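Local coordinates for MSP-domain protein like family member (Caenorhabditis elegans, PDB 1ROW) that is a sperm-specific member of the major sperm protein (MSP) family, probably of structural role, whose biochemical function is not established, at residues A[36-41]-A[70-75]; A[47-52]-A[87-92]. One frame throughout, in Å; residues are numbered along the deposited sequence.

Contact 1 of 2, residues A[36-41]-A[70-75]; sequences KSSNNN and KEDKLV
D72 meets S38 and N39 where two antiparallel strands of the MSP-domain beta fold, an immunoglobulin-like arrangement, part company. It is a worked example of how a strand pair ends: backbone ladder first, side-chain bonds after it. K36 and V75 form a hydrogen-bonded pair, with K36 N to V75 O at 2.9 Å and V75 N to K36 O returning the bond. S37 and L74 follow as a non-hydrogen-bonded pair, and L74 CD1 reaches S37 CB at 3.9 Å. Next, S38 N still donates to K73 O, but the answering bond goes to a side chain. S38 OG, placed between its own backbone N and carbonyl carbon (chi1 67°), accepts from K73 N at 2.8 Å and donates to D72 OD1 at 2.9 Å.

Followed outward, D72 starts with CB 3.2 Å from S38 OG. Its CG lies 3.4 Å from N39 CB, and from there the carboxylate divides its work, OD1 to the serine and OD2 to the asparagine. N39 ND2 also donates to E42 OE1, so the amide joins two acids, while its OD1 takes the N-H of N41 in an Asx turn within the connection from strand 31-37 to strand 43-52. The D72 and N39 planes stand 78° apart: D72 OD2 lies in the amide plane, yet N39 ND2 approaches D72 OD2 from above the carboxylate, at 2.9 Å.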
loop_
_atom_site.group_PDB
_atom_site.type_symbol
_atom_site.label_atom_id
_atom_site.label_comp_id
_atom_site.label_asym_id
_atom_site.label_seq_id
_atom_site.Cartn_x
_atom_site.Cartn_y
_atom_site.Cartn_z
ATOM N N LYS A 36 4.160 0.053 -4.561
ATOM C CA LYS A 36 5.530 0.403 -4.906
ATOM C C LYS A 36 5.949 1.612 -4.072
ATOM O O LYS A 36 5.194 2.572 -3.934
ATOM C CB LYS A 36 5.650 0.728 -6.396
ATOM C CG LYS A 36 5.979 -0.477 -7.273
ATOM C CD LYS A 36 6.610 -0.034 -8.594
ATOM C CE LYS A 36 7.174 -1.219 -9.375
ATOM N NZ LYS A 36 7.919 -0.787 -10.599
ATOM N N SER A 37 7.148 1.544 -3.507
ATOM C CA SER A 37 7.692 2.614 -2.679
ATOM C C SER A 37 8.747 3.404 -3.445
ATOM O O SER A 37 9.529 2.830 -4.201
ATOM C CB SER A 37 8.327 2.024 -1.412
ATOM O OG SER A 37 9.102 2.996 -0.723
ATOM N N SER A 38 8.773 4.718 -3.247
ATOM C CA SER A 38 9.757 5.559 -3.916
ATOM C C SER A 38 11.116 5.373 -3.248
ATOM O O SER A 38 12.121 5.866 -3.739
ATOM C CB SER A 38 9.360 7.036 -3.819
ATOM O OG SER A 38 9.432 7.491 -2.472
ATOM N N ASN A 39 11.137 4.667 -2.123
ATOM C CA ASN A 39 12.373 4.438 -1.371
ATOM C C ASN A 39 12.412 2.997 -0.856
ATOM O O ASN A 39 11.727 2.658 0.111
ATOM C CB ASN A 39 12.446 5.413 -0.178
ATOM C CG ASN A 39 13.728 5.263 0.638
ATOM O OD1 ASN A 39 14.374 4.214 0.635
ATOM N ND2 ASN A 39 14.089 6.317 1.358
ATOM N N ASN A 40 13.211 2.156 -1.504
ATOM C CA ASN A 40 13.341 0.761 -1.107
ATOM C C ASN A 40 14.596 0.538 -0.272
ATOM O O ASN A 40 14.988 -0.601 -0.005
ATOM C CB ASN A 40 13.366 -0.135 -2.346
ATOM C CG ASN A 40 12.041 -0.143 -3.077
ATOM O OD1 ASN A 40 11.012 -0.496 -2.506
ATOM N ND2 ASN A 40 12.056 0.250 -4.345
ATOM N N ASN A 41 15.224 1.637 0.137
ATOM C CA ASN A 41 16.428 1.584 0.959
ATOM C C ASN A 41 16.086 1.556 2.454
ATOM O O ASN A 41 16.499 0.649 3.175
ATOM C CB ASN A 41 17.321 2.794 0.666
ATOM C CG ASN A 41 17.975 2.722 -0.697
ATOM O OD1 ASN A 41 18.526 1.684 -1.080
ATOM N ND2 ASN A 41 17.929 3.829 -1.439
ATOM N N LYS A 70 13.630 12.410 5.146
ATOM C CA LYS A 70 13.319 12.653 3.750
ATOM C C LYS A 70 11.846 12.407 3.486
ATOM O O LYS A 70 11.171 11.708 4.246
ATOM C CB LYS A 70 14.161 11.713 2.875
ATOM C CG LYS A 70 13.922 11.834 1.380
ATOM C CD LYS A 70 14.825 10.879 0.608
ATOM C CE LYS A 70 14.628 11.031 -0.890
ATOM N NZ LYS A 70 15.662 10.296 -1.668
ATOM N N GLU A 71 11.353 12.998 2.407
ATOM C CA GLU A 71 9.963 12.831 2.017
ATOM C C GLU A 71 9.952 11.805 0.896
ATOM O O GLU A 71 10.717 11.925 -0.061
ATOM C CB GLU A 71 9.380 14.158 1.524
ATOM C CG GLU A 71 9.320 15.252 2.584
ATOM C CD GLU A 71 8.402 14.900 3.748
ATOM O OE1 GLU A 71 7.241 14.520 3.499
ATOM O OE2 GLU A 71 8.837 15.010 4.914
ATOM N N ASP A 72 9.109 10.785 1.039
ATOM C CA ASP A 72 8.987 9.735 0.043
ATOM C C ASP A 72 7.517 9.463 -0.243
ATOM O O ASP A 72 6.642 10.124 0.313
ATOM C CB ASP A 72 9.686 8.459 0.519
ATOM C CG ASP A 72 11.187 8.499 0.290
ATOM O OD1 ASP A 72 11.592 8.678 -0.876
ATOM O OD2 ASP A 72 11.963 8.351 1.260
ATOM N N LYS A 73 7.243 8.500 -1.117
ATOM C CA LYS A 73 5.866 8.183 -1.470
ATOM C C LYS A 73 5.611 6.700 -1.608
ATOM O O LYS A 73 6.469 5.945 -2.072
ATOM C CB LYS A 73 5.476 8.858 -2.796
ATOM C CG LYS A 73 5.565 10.378 -2.792
ATOM C CD LYS A 73 5.097 10.963 -4.115
ATOM C CE LYS A 73 5.083 12.483 -4.064
ATOM N NZ LYS A 73 4.525 13.060 -5.316
ATOM N N LEU A 74 4.417 6.293 -1.199
ATOM C CA LEU A 74 3.998 4.911 -1.306
ATOM C C LEU A 74 2.862 4.952 -2.314
ATOM O O LEU A 74 1.833 5.583 -2.079
ATOM C CB LEU A 74 3.496 4.394 0.042
ATOM C CG LEU A 74 3.309 2.881 0.161
ATOM C CD1 LEU A 74 4.661 2.181 0.008
ATOM C CD2 LEU A 74 2.687 2.555 1.511
ATOM N N VAL A 75 3.060 4.304 -3.453
ATOM C CA VAL A 75 2.041 4.295 -4.487
ATOM C C VAL A 75 1.315 2.963 -4.519
ATOM O O VAL A 75 1.930 1.895 -4.633
ATOM C CB VAL A 75 2.649 4.577 -5.874
ATOM C CG1 VAL A 75 1.553 4.614 -6.929
ATOM C CG2 VAL A 75 3.399 5.901 -5.843
#

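Contact 2 of 2, residues A[47-52]-A[87-92]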
loop_
_atom_site.group_PDB
_atom_site.type_symbol
_atom_site.label_atom_id
_atom_site.label_comp_id
_atom_site.label_asym_id
_atom_site.label_seq_id
_atom_site.Cartn_x
_atom_site.Cartn_y
_atom_site.Cartn_z
ATOM N N PRO A 47 1.812 -6.099 3.168
ATOM C CA PRO A 47 2.285 -6.818 1.975
ATOM C C PRO A 47 2.418 -5.905 0.750
ATOM O O PRO A 47 1.957 -4.764 0.761
ATOM C CB PRO A 47 1.205 -7.867 1.774
ATOM C CG PRO A 47 -0.041 -7.073 2.103
ATOM C CD PRO A 47 0.366 -6.319 3.367
ATOM N N VAL A 48 3.047 -6.411 -0.304
ATOM C CA VAL A 48 3.217 -5.637 -1.528
ATOM C C VAL A 48 2.046 -5.922 -2.470
ATOM O O VAL A 48 1.658 -5.068 -3.268
ATOM C CB VAL A 48 4.561 -5.981 -2.232
ATOM C CG1 VAL A 48 4.661 -7.467 -2.461
ATOM C CG2 VAL A 48 4.665 -5.241 -3.559
ATOM N N PHE A 49 1.491 -7.127 -2.374
ATOM C CA PHE A 49 0.341 -7.523 -3.192
ATOM C C PHE A 49 -0.789 -7.964 -2.276
ATOM O O PHE A 49 -0.546 -8.447 -1.170
ATOM C CB PHE A 49 0.670 -8.703 -4.109
ATOM C CG PHE A 49 1.592 -8.370 -5.242
ATOM C CD1 PHE A 49 2.970 -8.453 -5.084
ATOM C CD2 PHE A 49 1.079 -7.997 -6.479
ATOM C CE1 PHE A 49 3.829 -8.173 -6.150
ATOM C CE2 PHE A 49 1.927 -7.712 -7.552
ATOM C CZ PHE A 49 3.305 -7.803 -7.385
ATOM N N GLY A 50 -2.025 -7.818 -2.740
ATOM C CA GLY A 50 -3.145 -8.244 -1.923
ATOM C C GLY A 50 -4.510 -7.930 -2.493
ATOM O O GLY A 50 -4.633 -7.374 -3.581
ATOM N N PHE A 51 -5.538 -8.297 -1.735
ATOM C CA PHE A 51 -6.926 -8.067 -2.115
ATOM C C PHE A 51 -7.611 -7.256 -1.020
ATOM O O PHE A 51 -7.156 -7.230 0.120
ATOM C CB PHE A 51 -7.688 -9.394 -2.222
ATOM C CG PHE A 51 -7.186 -10.316 -3.296
ATOM C CD1 PHE A 51 -7.344 -9.995 -4.641
ATOM C CD2 PHE A 51 -6.606 -11.535 -2.961
ATOM C CE1 PHE A 51 -6.937 -10.878 -5.638
ATOM C CE2 PHE A 51 -6.194 -12.429 -3.952
ATOM C CZ PHE A 51 -6.361 -12.100 -5.292
ATOM N N VAL A 52 -8.700 -6.586 -1.377
ATOM C CA VAL A 52 -9.498 -5.856 -0.398
ATOM C C VAL A 52 -10.935 -6.159 -0.814
ATOM O O VAL A 52 -11.371 -5.767 -1.893
ATOM C CB VAL A 52 -9.265 -4.332 -0.421
ATOM C CG1 VAL A 52 -9.910 -3.711 0.810
ATOM C CG2 VAL A 52 -7.776 -4.007 -0.454
ATOM N N ASP A 87 -4.773 -15.337 -5.377
ATOM C CA ASP A 87 -3.568 -14.631 -4.965
ATOM C C ASP A 87 -3.312 -13.490 -5.941
ATOM O O ASP A 87 -3.099 -13.693 -7.144
ATOM C CB ASP A 87 -2.362 -15.567 -4.859
ATOM C CG ASP A 87 -1.869 -16.035 -6.188
ATOM O OD1 ASP A 87 -2.675 -16.614 -6.940
ATOM O OD2 ASP A 87 -0.672 -15.828 -6.472
ATOM N N ALA A 88 -3.364 -12.283 -5.385
ATOM C CA ALA A 88 -3.200 -11.030 -6.110
ATOM C C ALA A 88 -1.999 -10.897 -7.038
ATOM O O ALA A 88 -2.129 -10.397 -8.153
ATOM C CB ALA A 88 -3.205 -9.868 -5.112
ATOM N N GLN A 89 -0.827 -11.325 -6.588
ATOM C CA GLN A 89 0.351 -11.187 -7.427
ATOM C C GLN A 89 0.193 -11.980 -8.711
ATOM O O GLN A 89 0.508 -11.493 -9.795
ATOM C CB GLN A 89 1.607 -11.637 -6.680
ATOM C CG GLN A 89 2.893 -11.212 -7.381
ATOM C CD GLN A 89 4.123 -11.386 -6.515
ATOM O OE1 GLN A 89 5.229 -11.011 -6.906
ATOM N NE2 GLN A 89 3.939 -11.959 -5.332
ATOM N N ALA A 90 -0.303 -13.202 -8.587
ATOM C CA ALA A 90 -0.512 -14.050 -9.748
ATOM C C ALA A 90 -1.509 -13.383 -10.686
ATOM O O ALA A 90 -1.290 -13.323 -11.896
ATOM C CB ALA A 90 -1.033 -15.406 -9.315
ATOM N N ALA A 91 -2.600 -12.871 -10.120
ATOM C CA ALA A 91 -3.642 -12.226 -10.906
ATOM C C ALA A 91 -3.224 -10.869 -11.471
ATOM O O ALA A 91 -3.627 -10.504 -12.577
ATOM C CB ALA A 91 -4.904 -12.073 -10.066
ATOM N N PHE A 92 -2.421 -10.125 -10.713
ATOM C CA PHE A 92 -1.963 -8.811 -11.153
ATOM C C PHE A 92 -1.137 -8.944 -12.430
ATOM O O PHE A 92 -0.882 -7.969 -13.139
ATOM C CB PHE A 92 -1.124 -8.159 -10.057
ATOM C CG PHE A 92 -1.373 -6.690 -9.904
ATOM C CD1 PHE A 92 -0.784 -5.774 -10.767
ATOM C CD2 PHE A 92 -2.226 -6.222 -8.907
ATOM C CE1 PHE A 92 -1.039 -4.408 -10.640
ATOM C CE2 PHE A 92 -2.490 -4.863 -8.771
ATOM C CZ PHE A 92 -1.896 -3.952 -9.639
#
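F49, A88 and F51 carry most of this contact, with Q89 close behind: two aromatic rings from strand 49-52 receive the first turn of helix 88-92. The strand and helix axes run nearly at right angles, 97° apart, and approach to 7.4 Å; a short helix can pack across a strand in this way through two rings, an alanine methyl and the flat end of a glutamine. CB of F49 leaves the backbone toward the helix, and with CG anti to the carbonyl carbon (chi1 -71°) the ring lies under Q89, which spreads over one face. Q89 CG sits almost on the ring normal, 3.3 Å from the F49 centroid, as a CH-pi contact; beyond it the amide lies stacked with the ring, the planes 14° apart and Q89 CD 3.2 Å from F49 CE1. At the edge of the same ring F92 CB touches F49 CE2 at 4.0 Å.

F51, two residues on, offers a ring face to A88, whose CB stands 3.9 Å from the centroid in a second CH-pi contact. The backbone N of D87 lies at the edge of this ring, in its plane. Between the two rings the methyl of A88 comes down on the G50 backbone, A88 CB 3.3 Å from G50 O.

Strand 31-37 adds to the seat: V32 touches A88, K34 touches both F49 and F92, and G50 pairs through its backbone with F33. In the loop before the helix A85 meets F51, and P97 beyond it meets F92.

In the fold
From the N terminus, the chain first builds strands 4-6, 10-13 and 17-25, and then enters contact 1 at the end of strand 31-37. Strand 43-52 follows, carrying the first half of contact 2. After strand 56-64, strand 70-80 returns to close contact 1, a loop of 28 intervening residues; the chain then runs on to helix 88-92, which closes contact 2 over 34. Because the segments alternate, the two loops cross rather than nest. Strands 31-37 and 43-52 are sheet neighbours, yet the contacts lie on opposite sides of the chain's centre, their own centres about 19 Å apart. Contact 1 joins strands 31-37 and 70-80; contact 2 lays helix 88-92 against strand 43-52.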